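Local coordinates for protein alginase (Pseudoalteromonas, PDB 4Q8K) that degrades alginate as a polysaccharide lyase of family 18, probably by beta-elimination along the uronic acid chain, at residues M216-G220 with N254-F258; L323-P328 with C346-I352. All blocks are in the same frame, centred on the assembly; numbering follows the deposited sequence.

Interaction 1: M216-G220 with N254-F258. With CA (calcium ion), chain B.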
loop_
_atom_site.group_PDB
_atom_site.type_symbol
_atom_site.label_atom_id
_atom_site.label_comp_id
_atom_site.label_asym_id
_atom_site.label_seq_id
_atom_site.Cartn_x
_atom_site.Cartn_y
_atom_site.Cartn_z
ATOM N N MET A 216 5.576 -10.885 -7.686
ATOM C CA MET A 216 5.591 -9.769 -8.628
ATOM C C MET A 216 6.791 -9.829 -9.563
ATOM O O MET A 216 7.889 -10.206 -9.152
ATOM C CB MET A 216 5.584 -8.431 -7.876
ATOM C CG MET A 216 5.607 -7.190 -8.767
ATOM S SD MET A 216 4.906 -5.702 -8.000
ATOM C CE MET A 216 5.913 -5.551 -6.517
ATOM N N SER A 217 6.573 -9.428 -10.813
ATOM C CA SER A 217 7.641 -9.365 -11.810
ATOM C C SER A 217 8.786 -8.455 -11.387
ATOM O O SER A 217 8.575 -7.442 -10.717
ATOM C CB SER A 217 7.090 -8.837 -13.134
ATOM O OG SER A 217 5.952 -9.565 -13.541
ATOM N N ASP A 218 9.998 -8.801 -11.812
ATOM C CA ASP A 218 11.152 -7.927 -11.610
ATOM C C ASP A 218 10.811 -6.487 -11.988
ATOM O O ASP A 218 10.171 -6.232 -13.024
ATOM C CB ASP A 218 12.358 -8.401 -12.435
ATOM C CG ASP A 218 12.886 -9.763 -11.993
ATOM O OD1 ASP A 218 12.434 -10.298 -10.962
ATOM O OD2 ASP A 218 13.768 -10.312 -12.685
ATOM N N GLY A 219 11.231 -5.550 -11.145
ATOM C CA GLY A 219 11.075 -4.130 -11.413
ATOM C C GLY A 219 9.763 -3.553 -10.913
ATOM O O GLY A 219 9.558 -2.338 -10.961
ATOM N N GLY A 220 8.878 -4.418 -10.428
ATOM C CA GLY A 220 7.587 -3.966 -9.938
ATOM C C GLY A 220 7.704 -3.089 -8.696
ATOM O O GLY A 220 8.662 -3.210 -7.920
ATOM N N ASN A 254 15.292 -3.638 -10.694
ATOM C CA ASN A 254 14.972 -4.722 -11.613
ATOM C C ASN A 254 15.777 -6.014 -11.411
ATOM O O ASN A 254 16.053 -6.722 -12.381
ATOM C CB ASN A 254 15.147 -4.223 -13.059
ATOM C CG ASN A 254 14.377 -5.053 -14.070
ATOM O OD1 ASN A 254 13.296 -5.566 -13.782
ATOM N ND2 ASN A 254 14.938 -5.191 -15.278
ATOM N N ASN A 255 16.140 -6.330 -10.165
ATOM C CA ASN A 255 16.896 -7.555 -9.894
ATOM C C ASN A 255 16.112 -8.619 -9.126
ATOM O O ASN A 255 16.669 -9.641 -8.727
ATOM C CB ASN A 255 18.216 -7.253 -9.183
ATOM C CG ASN A 255 18.025 -6.911 -7.726
ATOM O OD1 ASN A 255 16.926 -6.571 -7.317
ATOM N ND2 ASN A 255 19.090 -7.006 -6.935
ATOM N N GLY A 256 14.817 -8.382 -8.926
ATOM C CA GLY A 256 13.961 -9.377 -8.306
ATOM C C GLY A 256 13.980 -9.315 -6.789
ATOM O O GLY A 256 13.209 -10.003 -6.125
ATOM N N ILE A 257 14.875 -8.504 -6.239
ATOM C CA ILE A 257 14.926 -8.311 -4.794
ATOM C C ILE A 257 14.165 -7.041 -4.451
ATOM O O ILE A 257 14.612 -5.941 -4.747
ATOM C CB ILE A 257 16.371 -8.209 -4.274
ATOM C CG1 ILE A 257 17.143 -9.489 -4.613
ATOM C CG2 ILE A 257 16.382 -7.955 -2.766
ATOM C CD1 ILE A 257 18.598 -9.468 -4.141
ATOM N N PHE A 258 12.998 -7.193 -3.837
ATOM C CA PHE A 258 12.170 -6.042 -3.540
ATOM C C PHE A 258 12.543 -5.454 -2.189
ATOM O O PHE A 258 12.656 -6.180 -1.208
ATOM C CB PHE A 258 10.695 -6.444 -3.542
ATOM C CG PHE A 258 10.233 -6.981 -4.855
ATOM C CD1 PHE A 258 10.341 -8.331 -5.142
ATOM C CD2 PHE A 258 9.736 -6.124 -5.827
ATOM C CE1 PHE A 258 9.928 -8.827 -6.372
ATOM C CE2 PHE A 258 9.325 -6.611 -7.064
ATOM C CZ PHE A 258 9.425 -7.967 -7.334
HETATM CA CA CA B . 15.941 -4.638 -6.239
HETATM O O HOH W 1 15.687 -8.856 -14.440
HETATM O O HOH W 2 15.321 -2.407 -5.283
#
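Phe258 has the largest buried area of any residue in this contact. Its side chain reaches from strand 257-265 into the type II turn Ser217-Gly220, so that the ring edge faces three backbone carbonyls: Met216 O lies 3.3 Å from Phe258 CZ, Ser217 O 3.5 Å from the same CZ, and Gly220 O 3.6 Å from CE2. Met216 CE adds an apolar contact, 3.6 Å from Phe258 CE2. At the turn's tip, Asp218 and Asn254 pack together, and water 1 bridges them by donating to Asp218 OD2 and Asn254 O, 3.0 Å each. Asp218 OD1 also sits 3.2 Å from Gly256 CA, where a side chain would clash. Next door, the Asx turn of Asn255 brings Asn255 OD1 and Ile257 O to the calcium, each at 2.4 Å; Asp242, Asp250 and Val252 are its other protein ligands. Asp242 OD2 also accepts from Gly219 N and Gly256 N, tying the turn between strands 204-216 and 221-228 to the calcium loop, in a fold consistent with a concanavalin-like beta-sandwich; Phe258 bonds through its backbone to Met279 of strand 271-280.

Interaction 2: L323-P328 with C346-I352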
loop_
_atom_site.group_PDB
_atom_site.type_symbol
_atom_site.label_atom_id
_atom_site.label_comp_id
_atom_site.label_asym_id
_atom_site.label_seq_id
_atom_site.Cartn_x
_atom_site.Cartn_y
_atom_site.Cartn_z
ATOM N N LEU A 323 -0.396 -0.730 -7.645
ATOM C CA LEU A 323 0.758 -0.871 -8.535
ATOM C C LEU A 323 1.121 0.451 -9.218
ATOM O O LEU A 323 0.284 1.074 -9.880
ATOM C CB LEU A 323 0.463 -1.950 -9.583
ATOM C CG LEU A 323 1.609 -2.474 -10.460
ATOM C CD1 LEU A 323 2.631 -3.231 -9.620
ATOM C CD2 LEU A 323 1.044 -3.367 -11.576
ATOM N N GLN A 324 2.374 0.870 -9.035
ATOM C CA GLN A 324 2.849 2.178 -9.457
ATOM C C GLN A 324 3.388 2.118 -10.882
ATOM O O GLN A 324 4.201 1.254 -11.198
ATOM C CB GLN A 324 3.966 2.650 -8.520
ATOM C CG GLN A 324 3.554 2.716 -7.044
ATOM C CD GLN A 324 2.455 3.743 -6.794
ATOM O OE1 GLN A 324 1.318 3.389 -6.464
ATOM N NE2 GLN A 324 2.793 5.020 -6.943
ATOM N N SER A 325 2.934 3.034 -11.736
ATOM C CA SER A 325 3.406 3.058 -13.121
ATOM C C SER A 325 4.670 3.905 -13.194
ATOM O O SER A 325 4.604 5.114 -13.387
ATOM C CB SER A 325 2.328 3.611 -14.056
ATOM O OG SER A 325 2.737 3.512 -15.412
ATOM N N GLN A 326 5.818 3.257 -13.012
ATOM C CA GLN A 326 7.095 3.958 -12.881
ATOM C C GLN A 326 8.239 3.081 -13.387
ATOM O O GLN A 326 8.269 1.868 -13.146
ATOM C CB GLN A 326 7.326 4.362 -11.410
ATOM C CG GLN A 326 8.465 5.345 -11.177
ATOM C CD GLN A 326 8.675 5.634 -9.694
ATOM O OE1 GLN A 326 9.024 6.747 -9.309
ATOM N NE2 GLN A 326 8.452 4.631 -8.866
ATOM N N ASP A 327 9.168 3.690 -14.117
ATOM C CA ASP A 327 10.355 2.984 -14.579
ATOM C C ASP A 327 11.238 2.736 -13.356
ATOM O O ASP A 327 11.509 3.664 -12.608
ATOM C CB ASP A 327 11.109 3.852 -15.583
ATOM C CG ASP A 327 12.174 3.081 -16.337
ATOM O OD1 ASP A 327 13.146 2.616 -15.698
ATOM O OD2 ASP A 327 12.031 2.939 -17.578
ATOM N N PRO A 328 11.674 1.485 -13.141
ATOM C CA PRO A 328 12.470 1.196 -11.939
ATOM C C PRO A 328 13.907 1.717 -12.020
ATOM O O PRO A 328 14.531 1.926 -10.978
ATOM C CB PRO A 328 12.456 -0.334 -11.871
ATOM C CG PRO A 328 12.292 -0.758 -13.303
ATOM C CD PRO A 328 11.363 0.266 -13.901
ATOM N N CYS A 346 1.861 0.954 -20.149
ATOM C CA CYS A 346 3.015 1.104 -19.268
ATOM C C CYS A 346 3.429 -0.225 -18.634
ATOM O O CYS A 346 4.598 -0.602 -18.681
ATOM C CB CYS A 346 2.710 2.130 -18.187
ATOM S SG CYS A 346 2.686 3.811 -18.781
ATOM N N PHE A 347 2.477 -0.937 -18.039
ATOM C CA PHE A 347 2.808 -2.182 -17.357
ATOM C C PHE A 347 3.298 -3.246 -18.331
ATOM O O PHE A 347 4.150 -4.063 -17.989
ATOM C CB PHE A 347 1.653 -2.670 -16.473
ATOM C CG PHE A 347 1.385 -1.771 -15.296
ATOM C CD1 PHE A 347 2.419 -1.411 -14.443
ATOM C CD2 PHE A 347 0.112 -1.261 -15.061
ATOM C CE1 PHE A 347 2.184 -0.571 -13.363
ATOM C CE2 PHE A 347 -0.131 -0.428 -13.992
ATOM C CZ PHE A 347 0.905 -0.082 -13.135
ATOM N N GLU A 348 2.777 -3.227 -19.553
ATOM C CA GLU A 348 3.282 -4.131 -20.574
ATOM C C GLU A 348 4.751 -3.842 -20.863
ATOM O O GLU A 348 5.580 -4.752 -20.857
ATOM C CB GLU A 348 2.438 -4.020 -21.844
ATOM C CG GLU A 348 1.103 -4.724 -21.727
ATOM C CD GLU A 348 0.239 -4.534 -22.964
ATOM O OE1 GLU A 348 -0.807 -5.207 -23.062
ATOM O OE2 GLU A 348 0.615 -3.716 -23.831
ATOM N N ASP A 349 5.062 -2.573 -21.098
ATOM C CA ASP A 349 6.410 -2.152 -21.468
ATOM C C ASP A 349 7.379 -2.322 -20.300
ATOM O O ASP A 349 8.563 -2.611 -20.503
ATOM C CB ASP A 349 6.404 -0.695 -21.944
ATOM C CG ASP A 349 5.670 -0.508 -23.276
ATOM O OD1 ASP A 349 5.203 -1.504 -23.858
ATOM O OD2 ASP A 349 5.587 0.648 -23.740
ATOM N N LEU A 350 6.863 -2.154 -19.083
ATOM C CA LEU A 350 7.673 -2.312 -17.873
ATOM C C LEU A 350 7.915 -3.772 -17.546
ATOM O O LEU A 350 8.662 -4.091 -16.618
ATOM C CB LEU A 350 6.994 -1.642 -16.677
ATOM C CG LEU A 350 6.911 -0.121 -16.709
ATOM C CD1 LEU A 350 5.823 0.355 -15.756
ATOM C CD2 LEU A 350 8.261 0.501 -16.372
ATOM N N GLY A 351 7.280 -4.663 -18.296
ATOM C CA GLY A 351 7.391 -6.083 -18.044
ATOM C C GLY A 351 6.719 -6.542 -16.755
ATOM O O GLY A 351 7.104 -7.570 -16.183
ATOM N N ILE A 352 5.719 -5.794 -16.291
ATOM C CA ILE A 352 4.979 -6.224 -15.102
ATOM C C ILE A 352 3.770 -7.066 -15.502
ATOM O O ILE A 352 2.721 -6.533 -15.846
ATOM C CB ILE A 352 4.534 -5.050 -14.219
ATOM C CG1 ILE A 352 5.713 -4.123 -13.920
ATOM C CG2 ILE A 352 3.927 -5.582 -12.933
ATOM C CD1 ILE A 352 6.905 -4.827 -13.354
#
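Strand 321-324 runs out at Gln324, and the chain bends through an inverse gamma turn centred on Ser325 before continuing to Pro328. Facing it is the last turn of helix 340-349. The backbones stay well apart, with CA-CA distances of 6.5 Å for Ser325-Cys346 and 6.8 Å for Asp327-Leu350, so side chains fill the gap. A Schellman motif finishes the helix: Gly351 takes positive phi, Ile352 N bonds to Phe347 O (2.9 Å) and Gly351 N to Glu348 O (3.1 Å), and the chain turns back so that Ile352 points toward the strand.

Phe347 and Leu323 make the apolar centre. Leu323 CD2 stands over the Phe347 ring, 3.6 Å from its centroid and 15° off the normal, a CH-pi contact; the same methyl meets Ile352 CG2 at 3.9 Å. Further along, Leu350 CD2 lies 3.5 Å from Gln326 O, 3.7 Å from Asp327 CA and 4.0 Å from Pro328 CD. Ser325 OG comes within 3.1 Å of Cys346 CB, but its hydrogen bond goes to Cys334 O, and Cys334 is also the disulfide partner of Cys346. In what is probably the family's jelly-roll sandwich, the helix end thus packs against the end of strand 321-324, which pairs with both 186-193 and 221-228: Phe347 also meets the Trp187 ring, and Leu323 touches helix 174-177.

In the fold
Interactions 1 and 2 follow one another along the chain yet sit side by side, their centres about 11 Å apart, at the same antiparallel sheet. They touch through the turn Ser217-Gly220: Ser217 CB is 3.3 Å from Gly351 O, Ile352 CD1 lies 3.6 Å from both Asp218 O and Gly220 N, and Gly219 O is 3.6 Å from Pro328 CB. The turn is therefore held between the calcium loop and the end of helix 340-349. Interaction 1 supplies two ligands of the calcium; interaction 2 only approaches it, the Pro328 side chain being about 8 Å from the ion. The side chain of Gln326 is about 4 Å from a bound sulfate, probably from the crystallisation liquor.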